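Local coordinates for IPT/TIG domain-containing protein (Bacteroides thetaiotaomicron, PDB 3TC9), which is of unconfirmed function but, with an immunoglobulin-like IPT/TIG domain joined to a six-bladed beta-propeller, probably serves as an auxiliary nutrient-binding protein, at residues I80-L85 with A93-N98; G128-C133 with I164-E169; S176-V181 with I195-N200; K319-G324 with N361-I366. One frame throughout, in Å; residues are numbered along the deposited sequence.

Contact 1 (I80-L85 with A93-N98); sequences IKLSIL and ANTEAN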
# COMPACT_ATOMS: atom_id res chain seq x y z
N ILE B 80 -15.58 -27.31 -1.51
CA ILE B 80 -16.38 -27.90 -2.59
C ILE B 80 -17.26 -29.06 -2.10
O ILE B 80 -16.75 -30.08 -1.62
CB ILE B 80 -15.48 -28.36 -3.78
CG1 ILE B 80 -14.66 -27.19 -4.34
CG2 ILE B 80 -16.31 -29.05 -4.88
CD1 ILE B 80 -13.47 -27.59 -5.00
N LYS B 81 -18.59 -28.90 -2.28
CA LYS B 81 -19.60 -29.91 -1.97
C LYS B 81 -20.32 -30.29 -3.24
O LYS B 81 -20.49 -29.46 -4.12
CB LYS B 81 -20.61 -29.37 -0.93
CG LYS B 81 -19.99 -29.04 0.43
CD LYS B 81 -21.09 -28.66 1.40
CE LYS B 81 -20.56 -28.20 2.74
NZ LYS B 81 -19.92 -29.28 3.52
N LEU B 82 -20.68 -31.56 -3.37
CA LEU B 82 -21.42 -32.09 -4.52
C LEU B 82 -22.59 -32.97 -4.02
O LEU B 82 -22.40 -33.80 -3.13
CB LEU B 82 -20.51 -32.88 -5.48
CG LEU B 82 -21.16 -33.51 -6.73
CD1 LEU B 82 -20.16 -33.67 -7.82
CD2 LEU B 82 -21.74 -34.89 -6.43
N SER B 83 -23.76 -32.79 -4.62
CA SER B 83 -24.95 -33.57 -4.33
C SER B 83 -25.56 -34.05 -5.61
O SER B 83 -25.60 -33.29 -6.59
CB SER B 83 -25.98 -32.75 -3.56
OG SER B 83 -25.65 -32.59 -2.20
N ILE B 84 -26.02 -35.29 -5.60
CA ILE B 84 -26.82 -35.86 -6.69
C ILE B 84 -28.28 -35.72 -6.20
O ILE B 84 -28.59 -35.95 -5.02
CB ILE B 84 -26.42 -37.31 -7.11
CG1 ILE B 84 -24.94 -37.42 -7.52
CG2 ILE B 84 -27.35 -37.88 -8.20
CD1 ILE B 84 -24.40 -36.52 -8.66
N LEU B 85 -29.13 -35.24 -7.07
CA LEU B 85 -30.54 -34.99 -6.75
C LEU B 85 -31.47 -35.95 -7.44
O LEU B 85 -31.09 -36.61 -8.40
CB LEU B 85 -30.93 -33.54 -7.17
CG LEU B 85 -29.94 -32.43 -6.85
CD1 LEU B 85 -30.31 -31.19 -7.59
CD2 LEU B 85 -29.90 -32.14 -5.35
N ALA B 93 -27.62 -38.21 -2.58
CA ALA B 93 -26.23 -38.62 -2.35
C ALA B 93 -25.40 -37.38 -2.20
O ALA B 93 -25.61 -36.43 -2.93
CB ALA B 93 -25.72 -39.50 -3.49
N ASN B 94 -24.53 -37.35 -1.20
CA ASN B 94 -23.67 -36.23 -0.86
C ASN B 94 -22.18 -36.61 -0.74
O ASN B 94 -21.83 -37.64 -0.15
CB ASN B 94 -24.14 -35.65 0.48
CG ASN B 94 -25.39 -34.83 0.40
OD1 ASN B 94 -25.35 -33.61 0.27
ND2 ASN B 94 -26.54 -35.47 0.53
N THR B 95 -21.30 -35.72 -1.24
CA THR B 95 -19.86 -35.87 -1.10
C THR B 95 -19.21 -34.48 -0.95
O THR B 95 -19.88 -33.46 -1.07
CB THR B 95 -19.24 -36.73 -2.25
OG1 THR B 95 -17.90 -37.08 -1.92
CG2 THR B 95 -19.24 -36.04 -3.59
N GLU B 96 -17.93 -34.47 -0.64
CA GLU B 96 -17.15 -33.26 -0.43
C GLU B 96 -15.72 -33.50 -0.91
O GLU B 96 -15.22 -34.63 -0.84
CB GLU B 96 -17.18 -32.94 1.08
CG GLU B 96 -16.96 -31.47 1.41
CD GLU B 96 -17.15 -31.09 2.87
OE1 GLU B 96 -17.94 -31.76 3.59
OE2 GLU B 96 -16.53 -30.08 3.28
N ALA B 97 -15.06 -32.44 -1.39
CA ALA B 97 -13.66 -32.52 -1.80
C ALA B 97 -12.75 -32.42 -0.55
O ALA B 97 -13.13 -31.76 0.42
CB ALA B 97 -13.34 -31.40 -2.77
N ASN B 98 -11.56 -33.06 -0.57
CA ASN B 98 -10.64 -32.99 0.57
C ASN B 98 -9.89 -31.66 0.65
O ASN B 98 -9.48 -31.24 1.73
CB ASN B 98 -9.62 -34.11 0.53
CG ASN B 98 -10.19 -35.44 0.86
OD1 ASN B 98 -10.08 -36.38 0.06
ND2 ASN B 98 -10.83 -35.55 2.02
O HOH W 1 -13.43 -28.69 -0.63

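Contact 2 (G128-C133 with I164-E169); sequences GPFDDC and IDFEKE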
# COMPACT_ATOMS: atom_id res chain seq x y z
N GLY B 128 -32.81 12.01 -0.85
CA GLY B 128 -33.28 10.79 -0.22
C GLY B 128 -32.17 9.88 0.25
O GLY B 128 -30.99 10.14 -0.02
N PRO B 129 -32.53 8.78 0.95
CA PRO B 129 -31.50 7.83 1.40
C PRO B 129 -30.78 7.19 0.21
O PRO B 129 -31.26 7.29 -0.92
CB PRO B 129 -32.31 6.80 2.20
CG PRO B 129 -33.69 6.89 1.68
CD PRO B 129 -33.88 8.32 1.32
N PHE B 130 -29.65 6.51 0.46
CA PHE B 130 -28.85 5.84 -0.58
C PHE B 130 -29.70 4.90 -1.47
O PHE B 130 -29.55 4.91 -2.69
CB PHE B 130 -27.66 5.09 0.05
CG PHE B 130 -26.44 5.94 0.32
CD1 PHE B 130 -26.48 7.33 0.18
CD2 PHE B 130 -25.24 5.36 0.71
CE1 PHE B 130 -25.35 8.12 0.44
CE2 PHE B 130 -24.11 6.14 0.94
CZ PHE B 130 -24.17 7.51 0.80
N ASP B 131 -30.61 4.15 -0.86
CA ASP B 131 -31.50 3.21 -1.54
C ASP B 131 -32.65 3.89 -2.34
O ASP B 131 -33.30 3.19 -3.13
CB ASP B 131 -32.09 2.21 -0.52
CG ASP B 131 -32.99 2.86 0.53
OD1 ASP B 131 -32.46 3.34 1.55
OD2 ASP B 131 -34.23 2.88 0.32
N ASP B 132 -32.94 5.20 -2.13
CA ASP B 132 -34.07 5.86 -2.81
C ASP B 132 -33.79 7.37 -2.98
O ASP B 132 -34.45 8.23 -2.41
CB ASP B 132 -35.37 5.60 -2.02
CG ASP B 132 -36.66 6.16 -2.63
OD1 ASP B 132 -36.89 5.93 -3.85
OD2 ASP B 132 -37.44 6.81 -1.89
N CYS B 133 -32.80 7.68 -3.82
CA CYS B 133 -32.39 9.06 -4.09
C CYS B 133 -32.58 9.43 -5.58
O CYS B 133 -32.05 10.44 -6.04
CB CYS B 133 -30.94 9.29 -3.62
SG CYS B 133 -29.74 8.14 -4.33
N ILE B 164 -23.15 13.53 -1.08
CA ILE B 164 -23.24 12.10 -0.79
C ILE B 164 -22.63 11.94 0.59
O ILE B 164 -21.41 12.09 0.75
CB ILE B 164 -22.56 11.20 -1.87
CG1 ILE B 164 -23.29 11.28 -3.24
CG2 ILE B 164 -22.43 9.75 -1.38
CD1 ILE B 164 -22.40 10.92 -4.43
N ASP B 165 -23.48 11.74 1.60
CA ASP B 165 -23.08 11.60 3.00
C ASP B 165 -23.04 10.12 3.35
O ASP B 165 -24.09 9.48 3.42
CB ASP B 165 -24.05 12.38 3.90
CG ASP B 165 -23.72 12.42 5.39
OD1 ASP B 165 -22.92 11.56 5.85
OD2 ASP B 165 -24.28 13.29 6.10
N PHE B 166 -21.83 9.56 3.52
CA PHE B 166 -21.64 8.13 3.79
C PHE B 166 -22.06 7.73 5.20
O PHE B 166 -22.40 6.57 5.41
CB PHE B 166 -20.19 7.72 3.57
CG PHE B 166 -19.80 7.61 2.12
CD1 PHE B 166 -19.30 8.71 1.43
CD2 PHE B 166 -19.88 6.39 1.46
CE1 PHE B 166 -18.92 8.61 0.09
CE2 PHE B 166 -19.47 6.28 0.12
CZ PHE B 166 -19.01 7.39 -0.55
N GLU B 167 -21.97 8.67 6.16
CA GLU B 167 -22.31 8.44 7.56
C GLU B 167 -23.81 8.27 7.72
O GLU B 167 -24.25 7.29 8.31
CB GLU B 167 -21.78 9.59 8.44
CG GLU B 167 -22.03 9.39 9.93
CD GLU B 167 -21.83 10.60 10.83
OE1 GLU B 167 -21.92 11.75 10.33
OE2 GLU B 167 -21.63 10.39 12.05
N LYS B 168 -24.60 9.21 7.16
CA LYS B 168 -26.06 9.18 7.23
C LYS B 168 -26.70 8.34 6.10
O LYS B 168 -27.90 8.05 6.18
CB LYS B 168 -26.60 10.62 7.19
CG LYS B 168 -26.07 11.53 8.30
CD LYS B 168 -26.60 11.16 9.68
N GLU B 169 -25.91 7.93 5.08
CA GLU B 169 -26.36 7.22 3.87
C GLU B 169 -27.52 8.01 3.25
O GLU B 169 -28.63 7.49 3.05
CB GLU B 169 -26.71 5.75 4.14
CG GLU B 169 -25.52 4.93 4.60
CD GLU B 169 -25.72 3.44 4.74
OE1 GLU B 169 -26.87 3.01 4.99
OE2 GLU B 169 -24.72 2.69 4.65

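Contact 3 (S176-V181 with I195-N200); sequences SGLSKV and ITNDQN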
# COMPACT_ATOMS: atom_id res chain seq x y z
N SER B 176 -28.56 25.09 -5.94
CA SER B 176 -29.19 25.00 -7.27
C SER B 176 -29.21 26.37 -7.96
O SER B 176 -29.09 27.39 -7.29
CB SER B 176 -30.62 24.49 -7.14
OG SER B 176 -30.74 23.37 -6.29
N GLY B 177 -29.37 26.38 -9.28
CA GLY B 177 -29.50 27.62 -10.03
C GLY B 177 -28.40 28.07 -10.97
O GLY B 177 -28.70 28.83 -11.89
N LEU B 178 -27.14 27.65 -10.74
CA LEU B 178 -26.03 28.05 -11.61
C LEU B 178 -26.12 27.28 -12.94
O LEU B 178 -26.39 26.08 -12.94
CB LEU B 178 -24.66 27.85 -10.95
CG LEU B 178 -24.39 28.67 -9.68
CD1 LEU B 178 -23.14 28.15 -8.97
CD2 LEU B 178 -24.26 30.15 -10.00
N SER B 179 -25.91 28.01 -14.04
CA SER B 179 -26.05 27.55 -15.43
C SER B 179 -25.13 26.41 -15.86
O SER B 179 -25.59 25.54 -16.60
CB SER B 179 -25.85 28.72 -16.39
OG SER B 179 -24.56 29.28 -16.27
N LYS B 180 -23.82 26.46 -15.49
CA LYS B 180 -22.87 25.41 -15.92
C LYS B 180 -21.68 25.28 -14.95
O LYS B 180 -20.58 25.75 -15.25
CB LYS B 180 -22.39 25.70 -17.36
CG LYS B 180 -21.82 24.50 -18.10
CD LYS B 180 -21.29 24.95 -19.46
CE LYS B 180 -20.78 23.81 -20.31
NZ LYS B 180 -19.88 24.29 -21.39
N VAL B 181 -21.90 24.61 -13.80
CA VAL B 181 -20.86 24.39 -12.79
C VAL B 181 -19.87 23.30 -13.25
O VAL B 181 -20.27 22.16 -13.51
CB VAL B 181 -21.43 24.08 -11.40
CG1 VAL B 181 -20.35 24.26 -10.35
CG2 VAL B 181 -22.63 24.97 -11.10
N ILE B 195 -16.59 27.02 -6.14
CA ILE B 195 -17.46 26.50 -7.20
C ILE B 195 -17.24 27.37 -8.44
O ILE B 195 -17.37 28.59 -8.36
CB ILE B 195 -18.93 26.49 -6.67
CG1 ILE B 195 -19.14 25.45 -5.54
CG2 ILE B 195 -19.98 26.35 -7.77
CD1 ILE B 195 -18.72 24.01 -5.83
N THR B 196 -16.87 26.74 -9.56
CA THR B 196 -16.56 27.42 -10.82
C THR B 196 -17.71 27.29 -11.83
O THR B 196 -18.15 26.17 -12.13
CB THR B 196 -15.26 26.88 -11.39
OG1 THR B 196 -14.23 27.10 -10.42
CG2 THR B 196 -14.86 27.55 -12.68
N ASN B 197 -18.18 28.45 -12.37
CA ASN B 197 -19.27 28.54 -13.33
C ASN B 197 -18.78 28.94 -14.73
O ASN B 197 -18.05 29.93 -14.88
CB ASN B 197 -20.35 29.52 -12.84
CG ASN B 197 -21.71 29.27 -13.42
OD1 ASN B 197 -22.21 28.14 -13.48
ND2 ASN B 197 -22.35 30.33 -13.84
N ASP B 198 -19.16 28.16 -15.74
CA ASP B 198 -18.78 28.40 -17.14
C ASP B 198 -19.89 29.19 -17.84
O ASP B 198 -20.91 28.62 -18.21
CB ASP B 198 -18.51 27.05 -17.86
CG ASP B 198 -17.81 27.11 -19.21
OD1 ASP B 198 -17.75 28.23 -19.82
OD2 ASP B 198 -17.35 26.04 -19.70
N GLN B 199 -19.69 30.52 -17.98
CA GLN B 199 -20.69 31.39 -18.61
C GLN B 199 -20.00 32.47 -19.47
O GLN B 199 -18.88 32.86 -19.16
CB GLN B 199 -21.66 31.97 -17.55
CG GLN B 199 -21.00 32.72 -16.39
CD GLN B 199 -20.65 34.12 -16.78
OE1 GLN B 199 -21.36 34.76 -17.56
NE2 GLN B 199 -19.53 34.62 -16.29
N ASN B 200 -20.67 32.93 -20.55
CA ASN B 200 -20.12 33.85 -21.57
C ASN B 200 -20.02 35.35 -21.21
O ASN B 200 -19.47 36.08 -22.02
CB ASN B 200 -20.89 33.72 -22.89
CG ASN B 200 -22.39 33.98 -22.84
OD1 ASN B 200 -22.92 34.74 -22.01
ND2 ASN B 200 -23.11 33.33 -23.75

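Contact 4 (K319-G324 with N361-I366); sequences KDWVDG and NHCIRI. With EDO (1,2-ethanediol), chain V; EDO (1,2-ethanediol), chain R.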
# COMPACT_ATOMS: atom_id res chain seq x y z
N LYS B 319 -8.93 13.11 -32.11
CA LYS B 319 -9.90 12.29 -31.36
C LYS B 319 -9.74 10.82 -31.72
O LYS B 319 -9.94 10.45 -32.88
CB LYS B 319 -11.35 12.69 -31.72
CG LYS B 319 -11.73 14.15 -31.70
CD LYS B 319 -12.77 14.38 -32.79
CE LYS B 319 -13.57 15.63 -32.59
NZ LYS B 319 -14.87 15.52 -33.30
N ASP B 320 -9.48 9.97 -30.74
CA ASP B 320 -9.40 8.53 -31.01
C ASP B 320 -9.29 7.77 -29.70
O ASP B 320 -9.22 8.38 -28.66
CB ASP B 320 -8.20 8.22 -31.92
CG ASP B 320 -8.35 7.00 -32.80
OD1 ASP B 320 -9.25 6.16 -32.52
OD2 ASP B 320 -7.53 6.84 -33.73
N TRP B 321 -9.26 6.44 -29.76
CA TRP B 321 -9.04 5.58 -28.62
C TRP B 321 -7.83 4.74 -28.93
O TRP B 321 -7.91 3.83 -29.76
CB TRP B 321 -10.27 4.73 -28.28
CG TRP B 321 -10.03 3.85 -27.08
CD1 TRP B 321 -9.84 4.26 -25.79
CD2 TRP B 321 -9.77 2.45 -27.10
NE1 TRP B 321 -9.53 3.18 -25.00
CE2 TRP B 321 -9.52 2.05 -25.77
CE3 TRP B 321 -9.81 1.46 -28.11
CZ2 TRP B 321 -9.30 0.71 -25.42
CZ3 TRP B 321 -9.60 0.14 -27.76
CH2 TRP B 321 -9.37 -0.23 -26.43
N VAL B 322 -6.67 5.13 -28.38
CA VAL B 322 -5.36 4.53 -28.63
C VAL B 322 -4.53 4.55 -27.37
O VAL B 322 -4.17 5.62 -26.87
CB VAL B 322 -4.55 5.20 -29.81
CG1 VAL B 322 -3.22 4.48 -30.05
CG2 VAL B 322 -5.34 5.26 -31.12
N ASP B 323 -4.23 3.37 -26.85
CA ASP B 323 -3.33 3.20 -25.71
C ASP B 323 -1.89 3.29 -26.26
O ASP B 323 -1.64 2.88 -27.39
CB ASP B 323 -3.64 1.87 -24.96
CG ASP B 323 -4.98 1.93 -24.21
OD1 ASP B 323 -5.38 3.03 -23.79
OD2 ASP B 323 -5.61 0.86 -24.02
N GLY B 324 -0.99 3.96 -25.55
CA GLY B 324 0.37 4.20 -26.03
C GLY B 324 1.13 5.22 -25.21
O GLY B 324 0.61 5.74 -24.22
N ASN B 361 -14.94 8.16 -25.27
CA ASN B 361 -14.41 6.83 -25.46
C ASN B 361 -15.08 5.89 -24.47
O ASN B 361 -14.85 4.67 -24.52
CB ASN B 361 -12.89 6.83 -25.32
CG ASN B 361 -12.19 7.28 -26.58
OD1 ASN B 361 -12.67 7.10 -27.70
ND2 ASN B 361 -11.02 7.86 -26.43
N HIS B 362 -15.92 6.47 -23.57
CA HIS B 362 -16.73 5.78 -22.52
C HIS B 362 -15.90 4.84 -21.64
O HIS B 362 -16.30 3.70 -21.36
CB HIS B 362 -17.91 5.02 -23.16
CG HIS B 362 -18.70 5.88 -24.08
ND1 HIS B 362 -19.61 6.79 -23.59
CD2 HIS B 362 -18.65 6.00 -25.42
CE1 HIS B 362 -20.11 7.41 -24.65
NE2 HIS B 362 -19.56 6.96 -25.77
N CYS B 363 -14.75 5.32 -21.19
CA CYS B 363 -13.87 4.48 -20.37
C CYS B 363 -13.01 5.32 -19.41
O CYS B 363 -13.07 6.56 -19.41
CB CYS B 363 -12.99 3.61 -21.27
SG CYS B 363 -11.90 4.54 -22.36
N ILE B 364 -12.28 4.62 -18.54
CA ILE B 364 -11.35 5.20 -17.58
C ILE B 364 -9.97 4.87 -18.08
O ILE B 364 -9.67 3.70 -18.38
CB ILE B 364 -11.56 4.73 -16.10
CG1 ILE B 364 -13.03 4.78 -15.62
CG2 ILE B 364 -10.61 5.47 -15.14
CD1 ILE B 364 -13.77 6.21 -15.70
N ARG B 365 -9.13 5.89 -18.19
CA ARG B 365 -7.75 5.73 -18.67
C ARG B 365 -6.78 5.92 -17.52
O ARG B 365 -7.15 6.46 -16.49
CB ARG B 365 -7.44 6.71 -19.81
CG ARG B 365 -8.52 6.84 -20.89
CD ARG B 365 -8.63 5.69 -21.88
NE ARG B 365 -7.39 5.44 -22.63
CZ ARG B 365 -7.04 6.03 -23.76
NH1 ARG B 365 -7.81 6.95 -24.31
NH2 ARG B 365 -5.90 5.70 -24.35
N ILE B 366 -5.55 5.42 -17.67
CA ILE B 366 -4.48 5.62 -16.71
C ILE B 366 -3.30 6.27 -17.43
O ILE B 366 -2.85 5.75 -18.43
CB ILE B 366 -3.99 4.31 -15.98
CG1 ILE B 366 -5.17 3.42 -15.49
CG2 ILE B 366 -2.99 4.65 -14.86
CD1 ILE B 366 -4.75 2.04 -15.20
C1 EDO V . -13.68 7.95 -31.10
O1 EDO V . -12.82 8.49 -30.09
C2 EDO V . -12.97 6.83 -31.86
O2 EDO V . -12.15 7.39 -32.89
C1 EDO R . -16.56 16.28 -28.86
O1 EDO R . -15.20 16.11 -28.47
C2 EDO R . -16.61 16.24 -30.38
O2 EDO R . -16.29 14.91 -30.82

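Contact 1 (I80-L85 with A93-N98)
L82 and T95 form the central hydrogen-bonded pair of two antiparallel strands. T95 N gives to L82 O at 2.9 Å, and L82 N returns a bond to T95 O. A97 N to I80 O (2.9 Å) and I84 N to A93 O continue the pairing on the two flanks. A93 N to I84 O is weak. At the I80 end a water accepts from I80 N and donates to A97 O.

K81 and E96 are a non-hydrogen-bonded pair and lie side by side, pointing the same way. The lysine chain runs straight to CE and then bends at chi4 (-69°), which turns NZ to E96 OE1. This NZ-OE1 salt bridge is weak as a hydrogen bond (3.2 Å) and lies on the face that also carries S83 and N94; K81 and E96 are exposed.

The face of L82, T95, I84 and A93 is packed mainly by carbon. T95 CG2 sits 3.9 Å from L82 CB and also meets L82 CD2. I80 CB packs on A97 CB at 3.9 Å, and I84 CB faces A93 CB more loosely. L82 and T95 also touch I20 of strand 19-28, and I80 touches F23, so this face looks into the domain. The pair is a beta hairpin at the edge of the immunoglobulin-like IPT/TIG domain, with 91-96 as an outermost strand.

Contact 2 (G128-C133 with I164-E169)
F130 lays its ring under the backbone of E169 and reaches past it to I164, D165 and F166. CB of F130 points toward the 164-169 segment, and CG is anti to the carbonyl carbon (chi1 -84°), beside the backbone N. E169 CA stands over the centre of the ring, 3.5 Å from the centroid and only 4° off the normal, a CH-pi contact. The E169 side chain crosses the phenyl at about a right angle. Its CB lies 3.8 Å from F130 CD2, and CG meets CD2 and CE2.

The far end of the ring is packed too. F130 CZ is 3.6 Å from I164 CG2 and 3.3 Å from D165 O. The F130 edge points at the face of F166 in a T-shaped pair, centroids 6.0 Å apart and planes at 89°. F112 meets both rings, and R410 makes a cation-pi contact with F166.

One backbone bond crosses, F130 N to E169 O at 3.0 Å. P129 to D132 is a type I beta turn, closed by D132 N to P129 O. In the other segment D165 OD1 accepts from K168 N at 3.2 Å, and more weakly from E167 N. This is an Asx motif at the turn leaving strand 159-165. Turn and aromatic cluster together join the short edge strand 128-129 to the 159-165/170-175 turn of one propeller sheet, next to strand 107-113 of another.

Contact 3 (S176-V181 with I195-N200)
Strand 181-186 is an outermost strand of a four-stranded antiparallel propeller sheet, and here the chain that leads into it meets the end of its neighbour, strand 192-197. V181 and N197 form a non-hydrogen-bonded antiparallel pair. N197 carries most of the polar contact. Its CG is anti to the backbone N (chi1 -156°), and the amide beyond it reaches the 178-180 backbone. N197 OD1 accepts from K180 N at 3.1 Å, with the donor tilted 27° from the amide carbonyl plane. On the other branch N197 ND2 makes a weak bond to S179 OG at 3.4 Å. The amide is thus held through both its oxygen and its nitrogen.

D198 N gives to K180 O at 2.8 Å, nearly straight (171°). The K180 and D198 side chains then lie side by side. K180 is extended beyond CG, and its CD passes D198 CB at 3.8 Å. K180 NZ ends 3.5 Å from D198 OD2, a long salt bridge. The strongest partner of that oxygen is R182, and N229 also bonds it, so K180 is probably a secondary partner of D198.

Apolar side chains complete the contact. I195 CG2 touches L178 CD1 at 3.8 Å and is pressed against V181 CG1 at 3.3 Å, tighter than usual. L178 also touches Y208, while V181 and I195 both reach V155 of the preceding propeller sheet. An asparagine side chain thus ties the incoming loop to the second strand of the sheet, at the crossing from one propeller blade to the next.

Contact 4 (K319-G324 with N361-I366)
The loop before strand 324-325 folds over the start of strand 363-367, at the G1 beta bulge formed by H362 and C363 with D358 in one of the propeller sheets. R365 bonds the loop through its guanidinium. Its chain bends at chi2 and chi3, and its NH2 meets D323 OD1 at 2.8 Å in a salt bridge. The carboxylate oxygen is approached on its anti side, 24° out of plane. R365 NE adds a weak bond to the same oxygen, and NH2 a weak one to V322 O. The other terminal nitrogen, NH1, turns to D358 and to R330 O.

W321 touches both R365 and N361, with N361 ND2 at the indole edge, near its plane. W321 CD1 stands over one face of the guanidinium, 3.6 Å above the plane and offset toward the rim, with the two planes 62° apart. C363 SG approaches the indole obliquely, 3.8 Å from W321 NE1. That N-H is hydrogen-bonded to T375, which also bonds D323 OD1.

N361 ND2 gives to D320 O at 2.9 Å (165° at hydrogen), from above the carbonyl plane, and also to D358. N361 OD1 accepts from O1 of an ethanediol (chain V) at 2.8 Å. O2 of this ethanediol donates to D320 OD1 at 3.2 Å. A second ethanediol (chain R) takes a bond from K319 NZ. Both are probably from the crystallisation liquor. D323 and D358 probably balance the charge of the largely buried R365, while the ethanediol bonds only suggest that N361 and D320, with H332 nearby, are accessible to a small polar molecule.

Overall arrangement
The contacts follow one another along the chain without interleaving. Contact 1 stands apart in the IPT/TIG domain, its centre about 40 Å from the centre of the chain. The other three belong to the beta-propeller. Contact 1 is about 43, 62 and 47 Å, centre to centre, from contacts 2, 3 and 4. Contacts 2 and 3 involve consecutive sheets, joined by the loop between strands 170-175 and 181-186, with nearest atoms about 12 Å apart. Contact 4 lies across the chain's centre from contact 2, centres about 32 Å apart; its centre is about 28 Å from that of contact 3. Ethanediol is found at contact 4, but this alone does not mark a substrate site.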